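Local coordinates for protein 2-ON-2 hemoglobin (Agrobacterium tumefaciens, PDB 2XYK) that binds a heme b group as a group II truncated (2-on-2) hemoglobin and probably binds oxygen at its iron, perhaps in a carrier role, at residues V6-A11 with E112-P117; R19-R24 with D55-Y60; R39-A44 with F81-G86. One frame throughout, in Å; residues are numbered along the deposited sequence.

Contact 1 of 3, residues V6-A11 with E112-P117; sequences VTLYEA and EIIWAP
L8 meets helix 108-125 chiefly through its two methyls, and every contact between residues 6-11 and 112-117 is apolar. CD2 of L8 sits 3.7 Å from CG2 of I113, with CD1 of L8 at 3.8 Å from the same methyl, so the branched end of the leucine straddles CG2. The two side chains run at a slant to one another. The same methyl, CD2 of L8, also lies 4.1 Å from CG1 of I114; here the chains pass in opposite senses. I113 offers CG2 because this methyl is anti to its backbone N, while CG1 is turned away from the carbonyl carbon (chi1 -76°).

The hydrogen bonds belong to the start of helix 8-12. T7 is its N-cap: OG1 of T7 accepts from the backbone N of E10 at 3.1 Å, nearly straight at 167°. In return OE1 of E10 accepts from the backbone N of T7 at 3.0 Å, on the anti side of the carboxylate and 28° out of its plane. The pair forms a capping box.

I114 also packs on M101 of helix 87-104 and on L61, and thus joins L8 to the interior. With 119 Å² buried and no polar bond across, the contact gives the short N-terminal helix a modest apolar attachment at a partly solvent-exposed edge, in addition to the backbone hydrogen bond of Y9 with L61, while the box fixes where that helix begins.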
loop_
_atom_site.group_PDB
_atom_site.type_symbol
_atom_site.label_atom_id
_atom_site.label_comp_id
_atom_site.label_asym_id
_atom_site.label_seq_id
_atom_site.Cartn_x
_atom_site.Cartn_y
_atom_site.Cartn_z
ATOM N N VAL A 6 9.942 6.479 -18.382
ATOM C CA VAL A 6 10.303 5.499 -17.360
ATOM C C VAL A 6 9.035 5.102 -16.567
ATOM O O VAL A 6 8.062 5.837 -16.564
ATOM C CB VAL A 6 11.405 6.069 -16.407
ATOM C CG1 VAL A 6 12.671 6.438 -17.188
ATOM C CG2 VAL A 6 10.895 7.271 -15.652
ATOM N N THR A 7 9.044 3.953 -15.889
ATOM C CA THR A 7 7.897 3.567 -15.018
ATOM C C THR A 7 7.879 4.346 -13.711
ATOM O O THR A 7 8.890 4.941 -13.320
ATOM C CB THR A 7 7.906 2.051 -14.680
ATOM O OG1 THR A 7 9.181 1.697 -14.118
ATOM C CG2 THR A 7 7.678 1.234 -15.947
ATOM N N LEU A 8 6.737 4.351 -13.026
ATOM C CA LEU A 8 6.700 4.877 -11.664
ATOM C C LEU A 8 7.744 4.177 -10.766
ATOM O O LEU A 8 8.421 4.839 -9.949
ATOM C CB LEU A 8 5.303 4.745 -11.049
ATOM C CG LEU A 8 4.278 5.813 -11.415
ATOM C CD1 LEU A 8 2.873 5.271 -11.215
ATOM C CD2 LEU A 8 4.527 7.084 -10.559
ATOM N N TYR A 9 7.864 2.850 -10.912
ATOM C CA TYR A 9 8.828 2.056 -10.129
ATOM C C TYR A 9 10.222 2.627 -10.308
ATOM O O TYR A 9 10.912 2.922 -9.322
ATOM C CB TYR A 9 8.826 0.603 -10.597
ATOM C CG TYR A 9 9.593 -0.426 -9.764
ATOM C CD1 TYR A 9 9.107 -0.873 -8.517
ATOM C CD2 TYR A 9 10.757 -1.028 -10.270
ATOM C CE1 TYR A 9 9.786 -1.876 -7.791
ATOM C CE2 TYR A 9 11.448 -2.036 -9.547
ATOM C CZ TYR A 9 10.965 -2.456 -8.315
ATOM O OH TYR A 9 11.628 -3.457 -7.615
ATOM N N GLU A 10 10.630 2.773 -11.571
ATOM C CA GLU A 10 11.933 3.380 -11.883
ATOM C C GLU A 10 12.036 4.776 -11.275
ATOM O O GLU A 10 13.004 5.109 -10.573
ATOM C CB GLU A 10 12.136 3.441 -13.402
ATOM C CG GLU A 10 12.624 2.145 -14.006
ATOM C CD GLU A 10 12.589 2.154 -15.552
ATOM O OE1 GLU A 10 11.834 2.956 -16.137
ATOM O OE2 GLU A 10 13.302 1.352 -16.164
ATOM N N ALA A 11 11.009 5.576 -11.524
ATOM C CA ALA A 11 10.969 6.994 -11.107
ATOM C C ALA A 11 11.173 7.251 -9.589
ATOM O O ALA A 11 11.784 8.253 -9.199
ATOM C CB ALA A 11 9.655 7.648 -11.612
ATOM N N GLU A 112 1.790 12.499 -5.900
ATOM C CA GLU A 112 0.458 12.837 -6.406
ATOM C C GLU A 112 -0.067 11.839 -7.443
ATOM O O GLU A 112 -1.253 11.435 -7.396
ATOM C CB GLU A 112 0.423 14.264 -6.983
ATOM C CG GLU A 112 -0.883 14.579 -7.713
ATOM O OE1 GLU A 112 0.199 16.233 -9.154
ATOM O OE2 GLU A 112 -1.746 16.199 -9.769
ATOM N N ILE A 113 0.808 11.426 -8.370
ATOM C CA ILE A 113 0.436 10.373 -9.320
ATOM C C ILE A 113 0.004 9.058 -8.612
ATOM O O ILE A 113 -0.966 8.442 -9.002
ATOM C CB ILE A 113 1.543 10.111 -10.373
ATOM C CG1 ILE A 113 1.544 11.238 -11.425
ATOM C CG2 ILE A 113 1.303 8.774 -11.076
ATOM C CD1 ILE A 113 2.929 11.553 -12.026
ATOM N N ILE A 114 0.696 8.667 -7.545
ATOM C CA ILE A 114 0.392 7.391 -6.887
ATOM C C ILE A 114 -0.852 7.481 -6.020
ATOM O O ILE A 114 -1.643 6.547 -5.978
ATOM C CB ILE A 114 1.572 6.895 -6.011
ATOM C CG1 ILE A 114 2.763 6.493 -6.868
ATOM C CG2 ILE A 114 1.154 5.686 -5.146
ATOM C CD1 ILE A 114 4.065 6.368 -6.038
ATOM N N TRP A 115 -0.993 8.607 -5.315
ATOM C CA TRP A 115 -1.978 8.793 -4.258
ATOM C C TRP A 115 -3.422 8.766 -4.715
ATOM O O TRP A 115 -4.255 8.072 -4.112
ATOM C CB TRP A 115 -1.732 10.115 -3.521
ATOM C CG TRP A 115 -2.840 10.463 -2.554
ATOM C CD1 TRP A 115 -3.828 11.410 -2.721
ATOM C CD2 TRP A 115 -3.074 9.853 -1.275
ATOM N NE1 TRP A 115 -4.655 11.422 -1.605
ATOM C CE2 TRP A 115 -4.207 10.485 -0.707
ATOM C CE3 TRP A 115 -2.436 8.823 -0.555
ATOM C CZ2 TRP A 115 -4.721 10.117 0.543
ATOM C CZ3 TRP A 115 -2.940 8.467 0.691
ATOM C CH2 TRP A 115 -4.070 9.110 1.230
ATOM N N ALA A 116 -3.749 9.547 -5.750
ATOM C CA ALA A 116 -5.161 9.629 -6.159
ATOM C C ALA A 116 -5.811 8.233 -6.423
ATOM O O ALA A 116 -6.863 7.942 -5.858
ATOM C CB ALA A 116 -5.355 10.610 -7.351
ATOM N N PRO A 117 -5.176 7.363 -7.254
ATOM C CA PRO A 117 -5.736 6.029 -7.492
ATOM C C PRO A 117 -5.731 5.080 -6.281
ATOM O O PRO A 117 -6.614 4.243 -6.176
ATOM C CB PRO A 117 -4.825 5.457 -8.593
ATOM C CG PRO A 117 -4.216 6.667 -9.251
ATOM C CD PRO A 117 -3.960 7.562 -8.059
#

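Contact 2 of 3, residues R19-R24 with D55-Y60; sequences RALTRR and DYLTGY. With HEM (protoporphyrin IX containing Fe), chain C.
L57 reaches helix 14-31 with a single methyl, CD1, which touches both L21 and T22. With CG anti to its carbonyl carbon (chi1 -79°) and CD1 continuing away in the extended direction, the leucine projects out from helix 47-60. Its CD1 lies 3.8 Å from CD2 of L21, the two side chains crossing at about a right angle. L21 has the other first torsion: CG is anti to the backbone N (chi1 176°), leaving CD2 at the point of contact.

T22 approaches the same methyl with its hydroxyl oxygen, OG1 of T22 being 3.8 Å from CD1 of L57. A methyl can offer OG1 no more than van der Waals contact; the hydroxyl's hydrogen bond goes to the backbone oxygen of V18, one turn earlier in its own helix. The polar atom is thereby satisfied although all three touching residues are buried. L21 also packs against M101 and T104 of helix 87-104.

One residue before L57, Y56 lies against the heme, mainly through CB and CG. Its CB is 3.3 Å from the heme methyl CMD, and CG is 3.4 Å from it, while further along the ring CE2 of Y56 lies 3.7 Å from CAC of a vinyl group. L121 of helix 108-125 packs on Y56 as well. Helix 47-60 accordingly serves two neighbours, with adjacent side chains turned to helix 14-31 and to the cofactor. The two helices correspond to B and E of the globin fold, the pair that forms one half of the 2-on-2 sandwich on the distal side of the heme.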
loop_
_atom_site.group_PDB
_atom_site.type_symbol
_atom_site.label_atom_id
_atom_site.label_comp_id
_atom_site.label_asym_id
_atom_site.label_seq_id
_atom_site.Cartn_x
_atom_site.Cartn_y
_atom_site.Cartn_z
ATOM N N ARG A 19 10.512 -1.232 -0.657
ATOM C CA ARG A 19 10.903 -1.813 0.632
ATOM C C ARG A 19 10.720 -0.812 1.789
ATOM O O ARG A 19 10.179 -1.171 2.834
ATOM C CB ARG A 19 12.364 -2.328 0.602
ATOM C CG ARG A 19 12.581 -3.608 -0.245
ATOM C CD ARG A 19 13.752 -4.472 0.303
ATOM N NE ARG A 19 14.555 -5.086 -0.766
ATOM C CZ ARG A 19 14.518 -6.373 -1.150
ATOM N NH1 ARG A 19 13.690 -7.250 -0.585
ATOM N NH2 ARG A 19 15.318 -6.784 -2.138
ATOM N N ALA A 20 11.189 0.434 1.612
ATOM C CA ALA A 20 11.102 1.443 2.688
ATOM C C ALA A 20 9.652 1.895 2.882
ATOM O O ALA A 20 9.177 2.100 4.013
ATOM C CB ALA A 20 12.005 2.650 2.382
ATOM N N LEU A 21 8.949 2.055 1.759
ATOM C CA LEU A 21 7.552 2.463 1.799
ATOM C C LEU A 21 6.729 1.470 2.618
ATOM O O LEU A 21 6.032 1.858 3.536
ATOM C CB LEU A 21 6.979 2.602 0.383
ATOM C CG LEU A 21 5.485 2.932 0.265
ATOM C CD1 LEU A 21 5.137 4.354 0.777
ATOM C CD2 LEU A 21 5.083 2.783 -1.181
ATOM N N THR A 22 6.818 0.193 2.271
ATOM C CA THR A 22 5.964 -0.827 2.865
ATOM C C THR A 22 6.349 -1.055 4.341
ATOM O O THR A 22 5.476 -1.259 5.179
ATOM C CB THR A 22 6.041 -2.136 2.040
ATOM O OG1 THR A 22 5.744 -1.841 0.664
ATOM C CG2 THR A 22 5.033 -3.168 2.526
ATOM N N ARG A 23 7.656 -1.017 4.640
ATOM C CA ARG A 23 8.156 -1.124 6.013
ATOM C C ARG A 23 7.637 -0.007 6.877
ATOM O O ARG A 23 7.184 -0.266 7.992
ATOM C CB ARG A 23 9.691 -1.151 6.087
ATOM C CG ARG A 23 10.304 -1.299 7.524
ATOM C CD ARG A 23 10.091 -2.706 8.125
ATOM N NE ARG A 23 10.446 -3.761 7.177
ATOM C CZ ARG A 23 11.600 -4.426 7.148
ATOM N NH1 ARG A 23 12.566 -4.187 8.036
ATOM N NH2 ARG A 23 11.789 -5.353 6.220
ATOM N N ARG A 24 7.743 1.235 6.386
ATOM C CA ARG A 24 7.297 2.390 7.153
ATOM C C ARG A 24 5.772 2.390 7.359
ATOM O O ARG A 24 5.298 2.853 8.390
ATOM C CB ARG A 24 7.742 3.703 6.474
ATOM C CG ARG A 24 7.420 4.986 7.278
ATOM C CD ARG A 24 8.107 4.943 8.683
ATOM N NE ARG A 24 7.894 6.171 9.462
ATOM C CZ ARG A 24 7.913 6.256 10.794
ATOM N NH1 ARG A 24 8.100 5.175 11.540
ATOM N NH2 ARG A 24 7.719 7.435 11.381
ATOM N N ASP A 55 5.121 -7.023 -2.425
ATOM C CA ASP A 55 5.011 -7.690 -3.736
ATOM C C ASP A 55 3.923 -7.044 -4.596
ATOM O O ASP A 55 4.114 -6.861 -5.797
ATOM C CB ASP A 55 4.655 -9.183 -3.598
ATOM C CG ASP A 55 5.826 -10.051 -3.134
ATOM O OD1 ASP A 55 6.993 -9.558 -3.069
ATOM O OD2 ASP A 55 5.551 -11.228 -2.784
ATOM N N TYR A 56 2.775 -6.737 -3.975
ATOM C CA TYR A 56 1.680 -6.081 -4.688
ATOM C C TYR A 56 2.148 -4.728 -5.224
ATOM O O TYR A 56 1.892 -4.399 -6.370
ATOM C CB TYR A 56 0.426 -5.877 -3.822
ATOM C CG TYR A 56 -0.657 -5.116 -4.584
ATOM C CD1 TYR A 56 -1.515 -5.794 -5.433
ATOM C CD2 TYR A 56 -0.752 -3.714 -4.530
ATOM C CE1 TYR A 56 -2.482 -5.119 -6.197
ATOM C CE2 TYR A 56 -1.734 -3.009 -5.298
ATOM C CZ TYR A 56 -2.591 -3.747 -6.109
ATOM O OH TYR A 56 -3.562 -3.150 -6.872
ATOM N N LEU A 57 2.824 -3.939 -4.396
ATOM C CA LEU A 57 3.232 -2.597 -4.824
ATOM C C LEU A 57 4.354 -2.624 -5.882
ATOM O O LEU A 57 4.383 -1.802 -6.793
ATOM C CB LEU A 57 3.625 -1.735 -3.619
ATOM C CG LEU A 57 2.477 -1.128 -2.808
ATOM C CD1 LEU A 57 3.091 -0.391 -1.608
ATOM C CD2 LEU A 57 1.604 -0.171 -3.627
ATOM N N THR A 58 5.260 -3.586 -5.748
ATOM C CA THR A 58 6.310 -3.802 -6.706
ATOM C C THR A 58 5.705 -3.937 -8.124
ATOM O O THR A 58 6.116 -3.205 -9.021
ATOM C CB THR A 58 7.160 -5.040 -6.275
ATOM O OG1 THR A 58 7.812 -4.742 -5.026
ATOM C CG2 THR A 58 8.225 -5.404 -7.297
ATOM N N GLY A 59 4.748 -4.854 -8.312
ATOM C CA GLY A 59 4.062 -5.046 -9.608
ATOM C C GLY A 59 3.200 -3.843 -10.009
ATOM O O GLY A 59 3.333 -3.324 -11.129
ATOM N N TYR A 60 2.321 -3.406 -9.095
ATOM C CA TYR A 60 1.444 -2.243 -9.311
ATOM C C TYR A 60 2.171 -0.961 -9.855
ATOM O O TYR A 60 1.609 -0.207 -10.671
ATOM C CB TYR A 60 0.706 -1.928 -8.000
ATOM C CG TYR A 60 -0.197 -0.722 -8.077
ATOM C CD1 TYR A 60 -1.509 -0.832 -8.573
ATOM C CD2 TYR A 60 0.252 0.523 -7.662
ATOM C CE1 TYR A 60 -2.351 0.279 -8.655
ATOM C CE2 TYR A 60 -0.577 1.654 -7.746
ATOM C CZ TYR A 60 -1.881 1.523 -8.238
ATOM O OH TYR A 60 -2.685 2.647 -8.306
HETATM C CHA HEM C . -4.508 -7.303 2.637
HETATM C CHB HEM C . -6.780 -3.830 5.285
HETATM C CHC HEM C . -6.765 -0.984 1.315
HETATM C CHD HEM C . -3.564 -3.941 -0.782
HETATM C C1A HEM C . -5.181 -6.642 3.660
HETATM C C2A HEM C . -5.601 -7.223 4.922
HETATM C C3A HEM C . -6.228 -6.286 5.644
HETATM C C4A HEM C . -6.223 -5.050 4.879
HETATM C CMA HEM C . -6.872 -6.410 7.064
HETATM C CAA HEM C . -5.336 -8.702 5.302
HETATM C CBA HEM C . -3.855 -8.805 5.742
HETATM C CGA HEM C . -3.214 -10.179 5.546
HETATM O O1A HEM C . -3.762 -11.097 4.869
HETATM O O2A HEM C . -2.093 -10.370 6.076
HETATM C C1B HEM C . -7.019 -2.753 4.444
HETATM C C2B HEM C . -7.753 -1.524 4.732
HETATM C C3B HEM C . -7.732 -0.757 3.618
HETATM C C4B HEM C . -6.988 -1.467 2.597
HETATM C CMB HEM C . -8.423 -1.142 6.063
HETATM C CAB HEM C . -8.365 0.640 3.378
HETATM C CBB HEM C . -9.685 0.767 3.216
HETATM C C1C HEM C . -5.872 -1.499 0.416
HETATM C C2C HEM C . -5.462 -0.875 -0.813
HETATM C C3C HEM C . -4.563 -1.675 -1.405
HETATM C C4C HEM C . -4.391 -2.845 -0.555
HETATM C CMC HEM C . -6.026 0.490 -1.274
HETATM C CAC HEM C . -3.845 -1.420 -2.762
HETATM C CBC HEM C . -3.155 -0.275 -2.967
HETATM C C1D HEM C . -3.566 -5.163 -0.135
HETATM C C2D HEM C . -2.922 -6.387 -0.591
HETATM C C3D HEM C . -3.222 -7.429 0.473
HETATM C C4D HEM C . -4.015 -6.750 1.469
HETATM C CMD HEM C . -2.095 -6.576 -1.886
HETATM C CAD HEM C . -2.779 -8.913 0.487
HETATM C CBD HEM C . -3.922 -9.639 -0.232
HETATM C CGD HEM C . -3.766 -11.142 -0.153
HETATM O O1D HEM C . -4.131 -11.754 0.886
HETATM O O2D HEM C . -3.261 -11.706 -1.143
HETATM N NA HEM C . -5.571 -5.317 3.665
HETATM N NB HEM C . -6.557 -2.665 3.140
HETATM N NC HEM C . -5.216 -2.698 0.546
HETATM N ND HEM C . -4.183 -5.424 1.075
HETATM FE FE HEM C . -5.390 -4.040 2.071
HETATM O O HOH W 1 -3.746 -3.328 2.799
#

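Contact 3 of 3, residues R39-A44 with F81-G86; sequences RAIHPA and FVAPIG. With HEM (protoporphyrin IX containing Fe), chain C.
I41 makes the contact with residues 81-86, meeting A83, P84 and I85, while R39, two residues earlier, braces the turn after helix 36-41. The guanidinium of R39 bonds forward to two carbonyls: NH1 to O of P43 at 2.9 Å, and NH2 to O of A44 at 3.1 Å. Both donors lie above the carbonyl planes, and NE forms a salt bridge with D30, so all three nitrogens of the guanidinium are engaged, with the two carbonyls around its edge.

I41 adopts the crowded position, with CG1 between the backbone N and the carbonyl carbon (chi1 62°). This leaves its two ends to separate partners. CD1 of I41 lies 3.9 Å from CB of A83 and equally far from CG1 of I85, and it also touches the heme methyl CMA. The other branch, CG2, packs 4.0 Å from CD of P84, beside that residue's carbonyl oxygen.

H42 lays its ring over the porphyrin edge, with CMA 3.7 Å above the ring plane and over its centre; CE1 of H42 comes 3.4 Å from the meso carbon CHB. ND1 of H42 bonds to the carbonyl of C38, which helps fix the ring's rotation. P43 follows, its CG 3.3 Å from the propionate oxygen O2A.

From the other segment, A83 and I85 add methyl contacts to CMA and CMB. I85 lies close to H80, the axial ligand of the iron, whereas water 1 occupies the iron's other axial site. Together the two segments line one edge of the heme pocket of a 2-on-2 globin, joining its distal and proximal sides.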
loop_
_atom_site.group_PDB
_atom_site.type_symbol
_atom_site.label_atom_id
_atom_site.label_comp_id
_atom_site.label_asym_id
_atom_site.label_seq_id
_atom_site.Cartn_x
_atom_site.Cartn_y
_atom_site.Cartn_z
ATOM N N ARG A 39 -5.094 -1.192 12.682
ATOM C CA ARG A 39 -4.205 -2.203 13.259
ATOM C C ARG A 39 -4.979 -3.430 13.815
ATOM O O ARG A 39 -4.538 -4.564 13.674
ATOM C CB ARG A 39 -3.326 -1.560 14.352
ATOM C CG ARG A 39 -2.294 -2.514 14.957
ATOM C CD ARG A 39 -1.402 -3.113 13.858
ATOM N NE ARG A 39 -0.428 -4.086 14.354
ATOM C CZ ARG A 39 -0.557 -5.408 14.286
ATOM N NH1 ARG A 39 -1.633 -5.961 13.743
ATOM N NH2 ARG A 39 0.417 -6.187 14.737
ATOM N N ALA A 40 -6.128 -3.182 14.427
ATOM C CA ALA A 40 -6.924 -4.222 15.081
ATOM C C ALA A 40 -7.370 -5.349 14.160
ATOM O O ALA A 40 -7.502 -6.479 14.607
ATOM C CB ALA A 40 -8.153 -3.596 15.826
ATOM N N ILE A 41 -7.557 -5.053 12.874
ATOM C CA ILE A 41 -8.089 -6.030 11.925
ATOM C C ILE A 41 -6.990 -6.759 11.162
ATOM O O ILE A 41 -7.260 -7.702 10.452
ATOM C CB ILE A 41 -9.125 -5.388 10.923
ATOM C CG1 ILE A 41 -8.482 -4.283 10.057
ATOM C CG2 ILE A 41 -10.355 -4.831 11.694
ATOM C CD1 ILE A 41 -9.167 -4.036 8.722
ATOM N N HIS A 42 -5.758 -6.308 11.312
ATOM C CA HIS A 42 -4.621 -6.952 10.678
ATOM C C HIS A 42 -4.158 -8.089 11.594
ATOM O O HIS A 42 -4.456 -8.074 12.809
ATOM C CB HIS A 42 -3.475 -5.935 10.408
ATOM C CG HIS A 42 -3.575 -5.252 9.079
ATOM N ND1 HIS A 42 -4.394 -4.160 8.857
ATOM C CD2 HIS A 42 -2.985 -5.526 7.890
ATOM C CE1 HIS A 42 -4.287 -3.782 7.596
ATOM N NE2 HIS A 42 -3.430 -4.585 6.988
ATOM N N PRO A 43 -3.439 -9.079 11.012
ATOM C CA PRO A 43 -2.882 -10.201 11.803
ATOM C C PRO A 43 -1.958 -9.713 12.940
ATOM O O PRO A 43 -1.311 -8.659 12.807
ATOM C CB PRO A 43 -2.109 -11.042 10.767
ATOM C CG PRO A 43 -2.734 -10.622 9.344
ATOM C CD PRO A 43 -3.148 -9.173 9.554
ATOM N N ALA A 44 -1.901 -10.472 14.042
ATOM C CA ALA A 44 -1.062 -10.116 15.170
ATOM C C ALA A 44 0.404 -10.025 14.751
ATOM O O ALA A 44 1.137 -9.143 15.226
ATOM C CB ALA A 44 -1.241 -11.113 16.337
ATOM N N PHE A 81 -12.846 -8.409 1.762
ATOM C CA PHE A 81 -14.151 -8.735 2.334
ATOM C C PHE A 81 -14.066 -9.549 3.643
ATOM O O PHE A 81 -15.026 -9.558 4.411
ATOM C CB PHE A 81 -15.038 -9.450 1.307
ATOM C CG PHE A 81 -16.505 -9.493 1.693
ATOM C CD1 PHE A 81 -17.275 -8.338 1.680
ATOM C CD2 PHE A 81 -17.114 -10.699 2.056
ATOM C CE1 PHE A 81 -18.642 -8.378 2.036
ATOM C CE2 PHE A 81 -18.470 -10.747 2.398
ATOM C CZ PHE A 81 -19.229 -9.581 2.383
ATOM N N VAL A 82 -12.935 -10.231 3.889
ATOM C CA VAL A 82 -12.772 -11.043 5.126
ATOM C C VAL A 82 -12.518 -10.188 6.377
ATOM O O VAL A 82 -12.661 -10.669 7.506
ATOM C CB VAL A 82 -11.627 -12.100 4.987
ATOM C CG1 VAL A 82 -11.930 -13.026 3.824
ATOM C CG2 VAL A 82 -10.239 -11.400 4.797
ATOM N N ALA A 83 -12.151 -8.920 6.173
ATOM C CA ALA A 83 -11.952 -7.997 7.284
ATOM C C ALA A 83 -13.138 -7.059 7.336
ATOM O O ALA A 83 -13.720 -6.759 6.302
ATOM C CB ALA A 83 -10.648 -7.214 7.130
ATOM N N PRO A 84 -13.545 -6.640 8.544
ATOM C CA PRO A 84 -14.584 -5.621 8.664
ATOM C C PRO A 84 -13.982 -4.208 8.554
ATOM O O PRO A 84 -13.318 -3.704 9.468
ATOM C CB PRO A 84 -15.157 -5.891 10.038
ATOM C CG PRO A 84 -13.989 -6.404 10.833
ATOM C CD PRO A 84 -13.099 -7.133 9.868
ATOM N N ILE A 85 -14.196 -3.607 7.392
ATOM C CA ILE A 85 -13.599 -2.338 7.060
ATOM C C ILE A 85 -14.674 -1.262 6.968
ATOM O O ILE A 85 -15.397 -1.168 5.968
ATOM C CB ILE A 85 -12.766 -2.390 5.731
ATOM C CG1 ILE A 85 -11.676 -3.475 5.812
ATOM C CG2 ILE A 85 -12.113 -0.999 5.468
ATOM C CD1 ILE A 85 -11.003 -3.863 4.485
ATOM N N GLY A 86 -14.764 -0.454 8.023
ATOM C CA GLY A 86 -15.622 0.733 8.028
ATOM C C GLY A 86 -14.814 1.996 7.757
ATOM O O GLY A 86 -13.615 1.910 7.480
HETATM C CHA HEM C . -4.508 -7.303 2.637
HETATM C CHB HEM C . -6.780 -3.830 5.285
HETATM C CHC HEM C . -6.765 -0.984 1.315
HETATM C CHD HEM C . -3.564 -3.941 -0.782
HETATM C C1A HEM C . -5.181 -6.642 3.660
HETATM C C2A HEM C . -5.601 -7.223 4.922
HETATM C C3A HEM C . -6.228 -6.286 5.644
HETATM C C4A HEM C . -6.223 -5.050 4.879
HETATM C CMA HEM C . -6.872 -6.410 7.064
HETATM C CAA HEM C . -5.336 -8.702 5.302
HETATM C CBA HEM C . -3.855 -8.805 5.742
HETATM C CGA HEM C . -3.214 -10.179 5.546
HETATM O O1A HEM C . -3.762 -11.097 4.869
HETATM O O2A HEM C . -2.093 -10.370 6.076
HETATM C C1B HEM C . -7.019 -2.753 4.444
HETATM C C2B HEM C . -7.753 -1.524 4.732
HETATM C C3B HEM C . -7.732 -0.757 3.618
HETATM C C4B HEM C . -6.988 -1.467 2.597
HETATM C CMB HEM C . -8.423 -1.142 6.063
HETATM C CAB HEM C . -8.365 0.640 3.378
HETATM C CBB HEM C . -9.685 0.767 3.216
HETATM C C1C HEM C . -5.872 -1.499 0.416
HETATM C C2C HEM C . -5.462 -0.875 -0.813
HETATM C C3C HEM C . -4.563 -1.675 -1.405
HETATM C C4C HEM C . -4.391 -2.845 -0.555
HETATM C CMC HEM C . -6.026 0.490 -1.274
HETATM C CAC HEM C . -3.845 -1.420 -2.762
HETATM C CBC HEM C . -3.155 -0.275 -2.967
HETATM C C1D HEM C . -3.566 -5.163 -0.135
HETATM C C2D HEM C . -2.922 -6.387 -0.591
HETATM C C3D HEM C . -3.222 -7.429 0.473
HETATM C C4D HEM C . -4.015 -6.750 1.469
HETATM C CMD HEM C . -2.095 -6.576 -1.886
HETATM C CAD HEM C . -2.779 -8.913 0.487
HETATM C CBD HEM C . -3.922 -9.639 -0.232
HETATM C CGD HEM C . -3.766 -11.142 -0.153
HETATM O O1D HEM C . -4.131 -11.754 0.886
HETATM O O2D HEM C . -3.261 -11.706 -1.143
HETATM N NA HEM C . -5.571 -5.317 3.665
HETATM N NB HEM C . -6.557 -2.665 3.140
HETATM N NC HEM C . -5.216 -2.698 0.546
HETATM N ND HEM C . -4.183 -5.424 1.075
HETATM FE FE HEM C . -5.390 -4.040 2.071
HETATM O O HOH W 1 -3.746 -3.328 2.799
#

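From the N terminus, contact 1 brings helix 8-12 against helix 108-125 and closes a loop of 100 intervening residues that encloses both other contacts. Within it, helix 14-31 leads to helix 36-41 and then to helix 47-60, where contact 2 closes. Contact 3 starts between the two segments of contact 2 and ends after them, in the turn between helices 76-80 and 87-104; the two therefore cross. Contacts 1 and 2 adjoin through P117 with Y60 and Y9 with T58. Contact 3 lies across the chain's centre from contact 1, about 27 Å between centres, but shares the heme with contact 2.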